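Local coordinates for uncharacterized protein MTH_862 (Methanothermobacter thermautotrophicus, PDB 2R47) that is of unknown function but belongs to an archaeal family of uncharacterized proteins (DUF2124) and assembles from two copies of the chain, at residues G118-L123 / L138-V143; E27-A32 / V87-G92; F62-K67 / G78-G83; E21-A26 / Y47-K52. All blocks are in the same frame, centred on the assembly; numbering follows the deposited sequence.

Interaction 1 (G118-L123 / L138-V143); sequences GELMGL and LDFDCV
Asp-141 does the polar work where 138-143 joins the edge of strand 118-123. Its CG sits anti to its own carbonyl carbon (chi1 -62°), which brings OD2 back to Leu-120 N at 2.9 Å in a nearly straight bond (168°) that uses the anti lone pair of OD2. At the other end of the same residue, Leu-120 O takes Asp-141 N at 2.8 Å, in the carbonyl plane, and a weak second bond from Cys-142 N. One residue of 118-123 is thus held through both its N-H and its carbonyl by Asp-141. Beyond it regular parallel pairing begins: Gly-122 N bonds to Cys-142 O at 3.1 Å, and Val-143 CA comes close to Gly-122 O.

The Phe-140 ring reaches forward along strand 118-123, its CD1 3.5 Å from Gly-122 N. Val-143 CG2 lies 3.6 Å over one face of this ring, toward its rim, and Leu-120 CG is 4.0 Å from Phe-140 CD1. The Glu-119 and Asp-141 side chains cross obliquely, CG against CB; Glu-119 OE2 is buried without a polar partner in the model.

Strand 118-125 pairs with 88-91 on its other edge. Helix 103-113 packs against Leu-120 and Leu-138, while helix 11-22 covers Met-121 and Cys-142. Cys-142 and Val-143 also pair antiparallel with a strand of the second subunit, continuing the sheet across the interface.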
loop_
_atom_site.group_PDB
_atom_site.type_symbol
_atom_site.label_atom_id
_atom_site.label_comp_id
_atom_site.label_asym_id
_atom_site.label_seq_id
_atom_site.Cartn_x
_atom_site.Cartn_y
_atom_site.Cartn_z
ATOM N N GLY A 118 4.064 10.310 -24.303
ATOM C CA GLY A 118 4.169 9.415 -23.141
ATOM C C GLY A 118 2.883 8.609 -22.941
ATOM O O GLY A 118 1.920 8.787 -23.676
ATOM N N GLU A 119 2.876 7.684 -21.982
ATOM C CA GLU A 119 1.738 6.796 -21.773
ATOM C C GLU A 119 0.939 7.276 -20.564
ATOM O O GLU A 119 1.544 7.631 -19.544
ATOM C CB GLU A 119 2.265 5.385 -21.521
ATOM C CG GLU A 119 1.270 4.374 -20.981
ATOM C CD GLU A 119 1.799 2.950 -21.021
ATOM O OE1 GLU A 119 2.491 2.602 -22.000
ATOM O OE2 GLU A 119 1.526 2.171 -20.089
ATOM N N LEU A 120 -0.392 7.259 -20.678
ATOM C CA LEU A 120 -1.244 7.562 -19.560
ATOM C C LEU A 120 -1.775 6.227 -19.028
ATOM O O LEU A 120 -2.385 5.444 -19.771
ATOM C CB LEU A 120 -2.403 8.458 -19.986
ATOM C CG LEU A 120 -3.371 8.846 -18.870
ATOM C CD1 LEU A 120 -2.544 9.674 -17.791
ATOM C CD2 LEU A 120 -4.662 9.555 -19.444
ATOM N N MET A 121 -1.594 6.000 -17.732
ATOM C CA MET A 121 -2.093 4.799 -17.094
ATOM C C MET A 121 -2.953 5.095 -15.872
ATOM O O MET A 121 -2.852 6.163 -15.274
ATOM C CB MET A 121 -0.917 3.920 -16.649
ATOM C CG MET A 121 -0.185 3.297 -17.814
ATOM S SD MET A 121 1.077 2.106 -17.301
ATOM C CE MET A 121 0.285 1.314 -15.856
ATOM N N GLY A 122 -3.796 4.132 -15.527
ATOM C CA GLY A 122 -4.487 4.140 -14.260
ATOM C C GLY A 122 -4.259 2.876 -13.466
ATOM O O GLY A 122 -4.249 1.750 -14.001
ATOM N N LEU A 123 -4.134 3.035 -12.167
ATOM C CA LEU A 123 -3.987 1.888 -11.306
ATOM C C LEU A 123 -5.053 2.106 -10.250
ATOM O O LEU A 123 -5.041 3.120 -9.561
ATOM C CB LEU A 123 -2.599 1.961 -10.681
ATOM C CG LEU A 123 -1.833 0.771 -10.177
ATOM C CD1 LEU A 123 -1.602 -0.208 -11.322
ATOM C CD2 LEU A 123 -0.458 1.318 -9.655
ATOM N N LEU A 138 -11.207 10.412 -20.234
ATOM C CA LEU A 138 -9.723 10.402 -20.430
ATOM C C LEU A 138 -9.328 9.332 -21.454
ATOM O O LEU A 138 -10.044 8.381 -21.640
ATOM C CB LEU A 138 -8.997 10.092 -19.117
ATOM C CG LEU A 138 -9.174 11.015 -17.923
ATOM C CD1 LEU A 138 -8.374 10.563 -16.707
ATOM C CD2 LEU A 138 -8.774 12.443 -18.326
ATOM N N ASP A 139 -8.187 9.478 -22.112
ATOM C CA ASP A 139 -7.711 8.478 -23.060
ATOM C C ASP A 139 -6.607 7.647 -22.377
ATOM O O ASP A 139 -5.402 7.926 -22.568
ATOM C CB ASP A 139 -7.179 9.181 -24.318
ATOM C CG ASP A 139 -6.624 8.211 -25.357
ATOM O OD1 ASP A 139 -7.008 7.039 -25.368
ATOM O OD2 ASP A 139 -5.791 8.632 -26.183
ATOM N N PHE A 140 -7.003 6.681 -21.548
ATOM C CA PHE A 140 -6.000 5.793 -20.912
ATOM C C PHE A 140 -5.345 4.870 -21.949
ATOM O O PHE A 140 -6.049 4.264 -22.779
ATOM C CB PHE A 140 -6.644 4.909 -19.827
ATOM C CG PHE A 140 -6.947 5.619 -18.567
ATOM C CD1 PHE A 140 -5.927 5.966 -17.682
ATOM C CD2 PHE A 140 -8.285 5.856 -18.199
ATOM C CE1 PHE A 140 -6.220 6.610 -16.445
ATOM C CE2 PHE A 140 -8.594 6.481 -16.991
ATOM C CZ PHE A 140 -7.560 6.867 -16.105
ATOM N N ASP A 141 -4.015 4.733 -21.873
ATOM C CA ASP A 141 -3.347 3.689 -22.633
ATOM C C ASP A 141 -3.424 2.325 -21.976
ATOM O O ASP A 141 -3.482 1.309 -22.652
ATOM C CB ASP A 141 -1.883 4.062 -22.918
ATOM C CG ASP A 141 -1.777 5.319 -23.766
ATOM O OD1 ASP A 141 -2.232 5.294 -24.926
ATOM O OD2 ASP A 141 -1.287 6.342 -23.267
ATOM N N CYS A 142 -3.432 2.282 -20.637
ATOM C CA CYS A 142 -3.475 0.991 -19.957
ATOM C C CYS A 142 -4.075 1.247 -18.581
ATOM O O CYS A 142 -3.731 2.245 -17.959
ATOM C CB CYS A 142 -2.039 0.379 -19.809
ATOM S SG CYS A 142 -1.891 -1.104 -18.723
ATOM N N VAL A 143 -4.934 0.351 -18.095
ATOM C CA VAL A 143 -5.444 0.478 -16.736
ATOM C C VAL A 143 -5.206 -0.878 -16.078
ATOM O O VAL A 143 -5.440 -1.902 -16.698
ATOM C CB VAL A 143 -6.992 0.857 -16.681
ATOM C CG1 VAL A 143 -7.573 0.620 -15.246
ATOM C CG2 VAL A 143 -7.174 2.338 -17.095
#

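Interaction 2 (E27-A32 / V87-G92); sequences ERIGFA and VLVLLG
Strands 28-32 and 88-91 run parallel, their axes approaching to 4.7 Å at 18°, with five N-H...O bonds from Val-87 N to Arg-28 O at one end to Leu-91 N to Ala-32 O at the other. The bonds lie nearly along the C=O axes; the straightest, Val-89 N to Gly-30 O, is 2.8 Å long at 170°.

On one face Ile-29, Phe-31, Val-87 and Val-89 form a continuous apolar patch. Val-89 has CG1 anti to its backbone N (chi1 -179°), which directs CG2 to Ile-29 CG2 at 3.6 Å. Phe-31 lies beside Val-89, pointing the same way, with CD1 3.8 Å from Val-89 CB. Ile-29 CG2 also rests 3.6 Å above one face of the Phe-31 ring, toward its rim, and Leu-91 CD2 meets the ring edge. On the other face Leu-88 CD1 lies over the Gly-30 backbone, 3.7 Å from Gly-30 O, and Ala-32 CB meets Leu-90 CD2 at 4.1 Å.

Helix 40-48 covers Phe-31, and helix 103-113 covers Leu-88, Leu-90 and Ala-32. The paired positions carry apolar side chains or none, so backbone bonds hold the strands together, while apolar packing joins the sheet to the helices on its two faces.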
loop_
_atom_site.group_PDB
_atom_site.type_symbol
_atom_site.label_atom_id
_atom_site.label_comp_id
_atom_site.label_asym_id
_atom_site.label_seq_id
_atom_site.Cartn_x
_atom_site.Cartn_y
_atom_site.Cartn_z
ATOM N N GLU A 27 11.415 5.333 -18.526
ATOM C CA GLU A 27 12.547 5.803 -17.739
ATOM C C GLU A 27 12.059 6.455 -16.426
ATOM O O GLU A 27 12.723 6.365 -15.406
ATOM C CB GLU A 27 13.331 6.888 -18.511
ATOM C CG GLU A 27 14.063 6.442 -19.758
ATOM C CD GLU A 27 14.898 7.575 -20.443
ATOM O OE1 GLU A 27 14.735 8.817 -20.166
ATOM O OE2 GLU A 27 15.739 7.191 -21.287
ATOM N N ARG A 28 10.949 7.208 -16.516
ATOM C CA ARG A 28 10.517 8.074 -15.432
ATOM C C ARG A 28 9.017 7.891 -15.300
ATOM O O ARG A 28 8.280 8.108 -16.266
ATOM C CB ARG A 28 10.871 9.541 -15.740
ATOM C CG ARG A 28 10.556 10.533 -14.618
ATOM C CD ARG A 28 11.240 11.916 -14.772
ATOM N NE ARG A 28 10.584 12.950 -13.954
ATOM C CZ ARG A 28 10.969 13.278 -12.733
ATOM N NH1 ARG A 28 12.025 12.676 -12.179
ATOM N NH2 ARG A 28 10.358 14.232 -12.079
ATOM N N ILE A 29 8.597 7.488 -14.103
ATOM C CA ILE A 29 7.180 7.286 -13.818
ATOM C C ILE A 29 6.717 8.274 -12.757
ATOM O O ILE A 29 7.422 8.533 -11.785
ATOM C CB ILE A 29 6.907 5.848 -13.350
ATOM C CG1 ILE A 29 7.355 4.849 -14.425
ATOM C CG2 ILE A 29 5.383 5.640 -13.050
ATOM C CD1 ILE A 29 7.269 3.402 -13.983
ATOM N N GLY A 30 5.527 8.816 -12.957
ATOM C CA GLY A 30 4.904 9.750 -12.022
ATOM C C GLY A 30 3.655 9.058 -11.538
ATOM O O GLY A 30 2.935 8.502 -12.348
ATOM N N PHE A 31 3.437 9.042 -10.228
ATOM C CA PHE A 31 2.175 8.487 -9.657
ATOM C C PHE A 31 1.436 9.667 -9.063
ATOM O O PHE A 31 2.020 10.334 -8.232
ATOM C CB PHE A 31 2.502 7.489 -8.530
ATOM C CG PHE A 31 3.257 6.256 -9.006
ATOM C CD1 PHE A 31 2.577 5.101 -9.352
ATOM C CD2 PHE A 31 4.665 6.252 -9.041
ATOM C CE1 PHE A 31 3.262 3.945 -9.754
ATOM C CE2 PHE A 31 5.373 5.091 -9.456
ATOM C CZ PHE A 31 4.659 3.949 -9.813
ATOM N N ALA A 32 0.187 9.903 -9.487
ATOM C CA ALA A 32 -0.606 11.033 -8.976
ATOM C C ALA A 32 -1.767 10.470 -8.184
ATOM O O ALA A 32 -2.531 9.640 -8.679
ATOM C CB ALA A 32 -1.116 11.884 -10.128
ATOM N N VAL A 87 5.720 7.944 -18.236
ATOM C CA VAL A 87 4.430 7.275 -17.911
ATOM C C VAL A 87 3.826 8.015 -16.729
ATOM O O VAL A 87 4.490 8.192 -15.685
ATOM C CB VAL A 87 4.576 5.775 -17.479
ATOM C CG1 VAL A 87 3.177 5.166 -17.119
ATOM C CG2 VAL A 87 5.205 4.942 -18.605
ATOM N N LEU A 88 2.580 8.444 -16.876
ATOM C CA LEU A 88 1.893 9.069 -15.776
ATOM C C LEU A 88 0.831 8.089 -15.304
ATOM O O LEU A 88 -0.032 7.712 -16.072
ATOM C CB LEU A 88 1.267 10.400 -16.195
ATOM C CG LEU A 88 0.463 11.145 -15.113
ATOM C CD1 LEU A 88 1.206 11.404 -13.784
ATOM C CD2 LEU A 88 -0.107 12.461 -15.724
ATOM N N VAL A 89 0.891 7.704 -14.022
ATOM C CA VAL A 89 -0.035 6.741 -13.472
ATOM C C VAL A 89 -1.003 7.501 -12.551
ATOM O O VAL A 89 -0.612 8.042 -11.483
ATOM C CB VAL A 89 0.721 5.589 -12.672
ATOM C CG1 VAL A 89 -0.317 4.560 -12.113
ATOM C CG2 VAL A 89 1.858 4.939 -13.545
ATOM N N LEU A 90 -2.265 7.550 -12.951
ATOM C CA LEU A 90 -3.308 8.134 -12.096
ATOM C C LEU A 90 -3.794 7.042 -11.139
ATOM O O LEU A 90 -4.120 5.918 -11.578
ATOM C CB LEU A 90 -4.494 8.619 -12.945
ATOM C CG LEU A 90 -4.110 9.626 -14.054
ATOM C CD1 LEU A 90 -5.455 10.077 -14.826
ATOM C CD2 LEU A 90 -3.296 10.790 -13.483
ATOM N N LEU A 91 -3.888 7.390 -9.860
ATOM C CA LEU A 91 -4.377 6.478 -8.825
ATOM C C LEU A 91 -5.863 6.674 -8.610
ATOM O O LEU A 91 -6.396 7.797 -8.797
ATOM C CB LEU A 91 -3.530 6.643 -7.529
ATOM C CG LEU A 91 -2.039 6.346 -7.836
ATOM C CD1 LEU A 91 -1.179 6.669 -6.589
ATOM C CD2 LEU A 91 -1.775 4.887 -8.236
ATOM N N GLY A 92 -6.562 5.578 -8.262
ATOM C CA GLY A 92 -8.009 5.606 -8.207
ATOM C C GLY A 92 -8.673 6.682 -7.342
ATOM O O GLY A 92 -9.773 7.157 -7.673
#

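Interaction 3 (F62-K67 / G78-G83); sequences FSKARK and GEISPG
The end of a beta hairpin is closed here: strands 66-71 and 74-78 form its arms, and 78-83 continues back along 62-67 with one antiparallel non-hydrogen-bonded pair, Arg-66 with Ile-80. Gly-78 N gives a bond to Lys-67 O at 2.7 Å and Lys-67 N one to Glu-79 O. Ser-81 N reaches Ala-65 O at 2.8 Å from above the carbonyl plane.

Arg-66 is extended from CG to NE and then turned (chi4 -99°), so that NH1 finds Gly-78 O at 2.8 Å. That oxygen lies in the guanidinium plane and offers a lone pair, while Ile-80 CG1 sits 3.7 Å over one face, toward its rim. Lys-67 and Glu-79 run side by side into a weak salt bridge, NZ to OE2 3.3 Å. Pro-82, centre of an inverse gamma turn, puts its CA over a face of the Phe-62 ring, and Gly-83 O lies at the ring edge, 3.4 Å from Phe-62 CE1.

Tyr-73 of the second subunit packs on Arg-66 and Ile-80, and its OH hydrogen-bonds to Lys-64 O. At this surface contact carbonyl oxygens do most of the binding; the guanidinium is fixed in rotation by its in-plane bond and the aliphatic group over its face.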
loop_
_atom_site.group_PDB
_atom_site.type_symbol
_atom_site.label_atom_id
_atom_site.label_comp_id
_atom_site.label_asym_id
_atom_site.label_seq_id
_atom_site.Cartn_x
_atom_site.Cartn_y
_atom_site.Cartn_z
ATOM N N PHE A 62 1.488 19.132 -9.688
ATOM C CA PHE A 62 2.795 18.750 -10.210
ATOM C C PHE A 62 3.946 19.504 -9.550
ATOM O O PHE A 62 5.010 18.952 -9.308
ATOM C CB PHE A 62 2.727 18.999 -11.708
ATOM C CG PHE A 62 3.901 18.560 -12.471
ATOM C CD1 PHE A 62 4.462 17.294 -12.268
ATOM C CD2 PHE A 62 4.428 19.395 -13.479
ATOM C CE1 PHE A 62 5.552 16.859 -13.040
ATOM C CE2 PHE A 62 5.529 18.968 -14.255
ATOM C CZ PHE A 62 6.095 17.713 -14.013
ATOM N N SER A 63 3.729 20.786 -9.244
ATOM C CA SER A 63 4.752 21.600 -8.594
ATOM C C SER A 63 5.168 21.084 -7.221
ATOM O O SER A 63 6.294 21.378 -6.785
ATOM C CB SER A 63 4.309 23.079 -8.512
ATOM O OG SER A 63 3.350 23.270 -7.466
ATOM N N LYS A 64 4.293 20.294 -6.571
ATOM C CA LYS A 64 4.598 19.701 -5.261
ATOM C C LYS A 64 5.088 18.235 -5.363
ATOM O O LYS A 64 5.252 17.550 -4.349
ATOM C CB LYS A 64 3.383 19.785 -4.316
ATOM C CG LYS A 64 3.130 21.194 -3.675
ATOM C CD LYS A 64 4.212 21.590 -2.646
ATOM C CE LYS A 64 4.136 20.781 -1.334
ATOM N NZ LYS A 64 5.489 20.516 -0.709
ATOM N N ALA A 65 5.368 17.765 -6.591
ATOM C CA ALA A 65 5.830 16.383 -6.763
ATOM C C ALA A 65 7.146 16.165 -6.035
ATOM O O ALA A 65 7.980 17.081 -5.971
ATOM C CB ALA A 65 5.949 16.041 -8.227
ATOM N N ARG A 66 7.307 14.972 -5.453
ATOM C CA ARG A 66 8.536 14.607 -4.746
ATOM C C ARG A 66 9.092 13.294 -5.264
ATOM O O ARG A 66 8.320 12.374 -5.678
ATOM C CB ARG A 66 8.296 14.511 -3.219
ATOM C CG ARG A 66 8.101 15.885 -2.575
ATOM C CD ARG A 66 8.155 15.825 -1.067
ATOM N NE ARG A 66 8.170 17.174 -0.507
ATOM C CZ ARG A 66 9.246 17.835 -0.088
ATOM N NH1 ARG A 66 10.462 17.291 -0.131
ATOM N NH2 ARG A 66 9.090 19.067 0.398
ATOM N N LYS A 67 10.421 13.170 -5.227
ATOM C CA LYS A 67 11.028 11.890 -5.587
ATOM C C LYS A 67 10.529 10.775 -4.656
ATOM O O LYS A 67 10.379 10.979 -3.457
ATOM C CB LYS A 67 12.562 11.963 -5.501
ATOM C CG LYS A 67 13.132 13.032 -6.429
ATOM C CD LYS A 67 14.667 13.011 -6.493
ATOM C CE LYS A 67 15.131 14.238 -7.296
ATOM N NZ LYS A 67 16.608 14.185 -7.573
ATOM N N GLY A 78 11.287 12.069 -1.166
ATOM C CA GLY A 78 12.551 12.775 -1.171
ATOM C C GLY A 78 12.338 14.253 -1.490
ATOM O O GLY A 78 11.340 14.841 -1.074
ATOM N N GLU A 79 13.232 14.851 -2.269
ATOM C CA GLU A 79 13.053 16.301 -2.537
ATOM C C GLU A 79 11.993 16.593 -3.589
ATOM O O GLU A 79 11.592 15.710 -4.360
ATOM C CB GLU A 79 14.367 16.952 -2.938
ATOM C CG GLU A 79 14.886 16.511 -4.259
ATOM C CD GLU A 79 16.293 17.081 -4.530
ATOM O OE1 GLU A 79 16.814 17.852 -3.673
ATOM O OE2 GLU A 79 16.857 16.752 -5.585
ATOM N N ILE A 80 11.539 17.836 -3.624
ATOM C CA ILE A 80 10.625 18.302 -4.674
ATOM C C ILE A 80 11.288 18.114 -6.046
ATOM O O ILE A 80 12.478 18.419 -6.223
ATOM C CB ILE A 80 10.255 19.826 -4.467
ATOM C CG1 ILE A 80 9.410 20.043 -3.196
ATOM C CG2 ILE A 80 9.572 20.407 -5.710
ATOM C CD1 ILE A 80 7.982 19.611 -3.296
ATOM N N SER A 81 10.514 17.634 -7.022
ATOM C CA SER A 81 11.056 17.196 -8.301
ATOM C C SER A 81 9.984 17.208 -9.383
ATOM O O SER A 81 9.458 16.164 -9.723
ATOM C CB SER A 81 11.716 15.796 -8.159
ATOM O OG SER A 81 12.390 15.406 -9.360
ATOM N N PRO A 82 9.628 18.404 -9.911
ATOM C CA PRO A 82 8.538 18.504 -10.874
ATOM C C PRO A 82 9.073 18.247 -12.303
ATOM O O PRO A 82 8.943 19.087 -13.184
ATOM C CB PRO A 82 8.050 19.952 -10.682
ATOM C CG PRO A 82 9.303 20.739 -10.363
ATOM C CD PRO A 82 10.201 19.738 -9.591
ATOM N N GLY A 83 9.710 17.116 -12.498
ATOM C CA GLY A 83 10.137 16.717 -13.834
ATOM C C GLY A 83 9.011 15.966 -14.503
ATOM O O GLY A 83 8.321 15.146 -13.881
#

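Interaction 4 (E21-A26 / Y47-K52); sequences EAVKDA and YAVRDK
Lys-52 links two turns. CB points toward 21-26, with CG set anti to the carbonyl carbon (chi1 -68°). CG comes within 3.8 Å of Ala-26 O, and CD runs on past the same oxygen at 3.6 Å. CE passes 3.1 Å from Val-23 O and 3.8 Å from Val-23 CG2. A bend at the last torsion (chi4 -48°) then lays NZ on Ala-26 O, a 2.8 Å hydrogen bond in the carbonyl plane. Val-23 O is also close, 3.3 Å from NZ, and Asp-51 OD2 makes a long ion pair with the ammonium group. The positive charge is therefore held among oxygens, which would probably stabilise it.

Beside the lysine chain, Val-23 CG2 meets Val-49 CG1 at 3.7 Å, the two side chains crossing at about a right angle. Both valines are buried; Ile-29 of strand 28-33 touches each of them and Lys-52 as well.

Each segment leaves a helix, 11-22 or 40-48, through a type I beta turn, Val-23 to Ala-26 and Val-49 to Lys-52, before strands 28-33 and 53-58 begin. The two helix-to-strand connections are laid side by side, as befits a layered alpha/beta fold in which successive helices feed neighbouring parallel strands.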
loop_
_atom_site.group_PDB
_atom_site.type_symbol
_atom_site.label_atom_id
_atom_site.label_comp_id
_atom_site.label_asym_id
_atom_site.label_seq_id
_atom_site.Cartn_x
_atom_site.Cartn_y
_atom_site.Cartn_z
ATOM N N GLU A 21 5.565 -5.067 -16.378
ATOM C CA GLU A 21 5.421 -5.321 -17.814
ATOM C C GLU A 21 4.889 -4.093 -18.533
ATOM O O GLU A 21 5.414 -3.728 -19.604
ATOM C CB GLU A 21 4.441 -6.474 -18.018
ATOM C CG GLU A 21 5.002 -7.805 -17.620
ATOM C CD GLU A 21 3.956 -8.910 -17.681
ATOM O OE1 GLU A 21 2.747 -8.653 -17.925
ATOM O OE2 GLU A 21 4.359 -10.064 -17.468
ATOM N N ALA A 22 3.853 -3.470 -17.958
ATOM C CA ALA A 22 3.224 -2.281 -18.537
ATOM C C ALA A 22 4.240 -1.129 -18.707
ATOM O O ALA A 22 4.200 -0.436 -19.699
ATOM C CB ALA A 22 1.992 -1.842 -17.712
ATOM N N VAL A 23 5.158 -0.939 -17.758
ATOM C CA VAL A 23 6.121 0.178 -17.822
ATOM C C VAL A 23 7.557 -0.226 -18.220
ATOM O O VAL A 23 8.514 0.513 -17.970
ATOM C CB VAL A 23 6.153 0.974 -16.488
ATOM C CG1 VAL A 23 4.740 1.544 -16.224
ATOM C CG2 VAL A 23 6.617 0.085 -15.326
ATOM N N LYS A 24 7.695 -1.356 -18.885
ATOM C CA LYS A 24 9.022 -1.906 -19.140
ATOM C C LYS A 24 9.956 -0.963 -19.867
ATOM O O LYS A 24 11.146 -0.987 -19.617
ATOM C CB LYS A 24 8.924 -3.211 -19.926
ATOM C CG LYS A 24 8.129 -3.157 -21.210
ATOM C CD LYS A 24 7.934 -4.605 -21.772
ATOM C CE LYS A 24 7.727 -4.633 -23.297
ATOM N NZ LYS A 24 7.110 -5.952 -23.813
ATOM N N ASP A 25 9.420 -0.161 -20.780
ATOM C CA ASP A 25 10.249 0.715 -21.612
ATOM C C ASP A 25 10.385 2.130 -21.071
ATOM O O ASP A 25 11.043 2.970 -21.701
ATOM C CB ASP A 25 9.694 0.759 -23.047
ATOM C CG ASP A 25 9.855 -0.583 -23.776
ATOM O OD1 ASP A 25 10.901 -1.240 -23.591
ATOM O OD2 ASP A 25 8.931 -0.975 -24.519
ATOM N N ALA A 26 9.795 2.392 -19.906
ATOM C CA ALA A 26 9.777 3.741 -19.318
ATOM C C ALA A 26 11.051 4.053 -18.569
ATOM O O ALA A 26 11.657 3.168 -17.979
ATOM C CB ALA A 26 8.579 3.899 -18.338
ATOM N N TYR A 47 8.344 0.838 -5.662
ATOM C CA TYR A 47 9.218 -0.225 -5.206
ATOM C C TYR A 47 9.391 -1.319 -6.256
ATOM O O TYR A 47 10.498 -1.787 -6.474
ATOM C CB TYR A 47 8.736 -0.881 -3.884
ATOM C CG TYR A 47 9.838 -1.787 -3.303
ATOM C CD1 TYR A 47 11.004 -1.223 -2.765
ATOM C CD2 TYR A 47 9.721 -3.189 -3.336
ATOM C CE1 TYR A 47 12.029 -2.023 -2.241
ATOM C CE2 TYR A 47 10.756 -4.019 -2.797
ATOM C CZ TYR A 47 11.905 -3.409 -2.278
ATOM O OH TYR A 47 12.970 -4.179 -1.761
ATOM N N ALA A 48 8.313 -1.736 -6.893
ATOM C CA ALA A 48 8.371 -2.790 -7.904
ATOM C C ALA A 48 9.197 -2.374 -9.114
ATOM O O ALA A 48 9.688 -3.225 -9.859
ATOM C CB ALA A 48 6.923 -3.168 -8.337
ATOM N N VAL A 49 9.267 -1.061 -9.364
ATOM C CA VAL A 49 10.067 -0.543 -10.478
ATOM C C VAL A 49 11.120 0.445 -9.983
ATOM O O VAL A 49 11.375 1.461 -10.627
ATOM C CB VAL A 49 9.201 0.070 -11.608
ATOM C CG1 VAL A 49 8.314 -1.021 -12.228
ATOM C CG2 VAL A 49 8.334 1.278 -11.098
ATOM N N ARG A 50 11.805 0.078 -8.893
ATOM C CA ARG A 50 12.714 1.005 -8.213
ATOM C C ARG A 50 13.957 1.317 -9.043
ATOM O O ARG A 50 14.735 2.213 -8.695
ATOM C CB ARG A 50 13.120 0.434 -6.854
ATOM C CG ARG A 50 13.634 -1.012 -6.910
ATOM C CD ARG A 50 13.988 -1.474 -5.497
ATOM N NE ARG A 50 14.473 -2.859 -5.410
ATOM C CZ ARG A 50 13.693 -3.945 -5.523
ATOM N NH1 ARG A 50 12.389 -3.804 -5.760
ATOM N NH2 ARG A 50 14.201 -5.182 -5.403
ATOM N N ASP A 51 14.145 0.570 -10.130
ATOM C CA ASP A 51 15.200 0.870 -11.109
ATOM C C ASP A 51 14.965 2.176 -11.883
ATOM O O ASP A 51 15.893 2.753 -12.523
ATOM C CB ASP A 51 15.387 -0.317 -12.087
ATOM C CG ASP A 51 14.083 -0.762 -12.783
ATOM O OD1 ASP A 51 13.127 -1.208 -12.130
ATOM O OD2 ASP A 51 14.047 -0.712 -14.029
ATOM N N LYS A 52 13.713 2.625 -11.894
ATOM C CA LYS A 52 13.330 3.786 -12.672
ATOM C C LYS A 52 13.427 5.019 -11.803
ATOM O O LYS A 52 13.692 4.919 -10.629
ATOM C CB LYS A 52 11.910 3.615 -13.191
ATOM C CG LYS A 52 11.847 2.501 -14.220
ATOM C CD LYS A 52 10.459 2.321 -14.717
ATOM C CE LYS A 52 10.352 0.988 -15.492
ATOM N NZ LYS A 52 11.447 0.787 -16.499
#

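Interactions 1 and 2 are buried and belong to one sheet: strands 88-91 and 118-125 are neighbours, so the order 28-33, 88-91, 118-125, 142-154 runs through both. Interaction 2 is regular strand pairing, whereas interaction 1 starts with a side-chain carboxylate bonded to backbone before the strands pair. Interaction 3, a surface contact, lies within the chain loop that interaction 2 closes and meets it at Arg-28, whose NH2 bonds to Gly-83 O; the Arg-66 guanidinium and the Lys-67 to Glu-79 salt bridge of interaction 3 contrast with the apolar packing of interaction 2. Interaction 4, partly buried, packs turns against Ile-29 and Val-87 of interaction 2 and Met-121 of interaction 1. Interactions 1 and 3 both touch the second subunit.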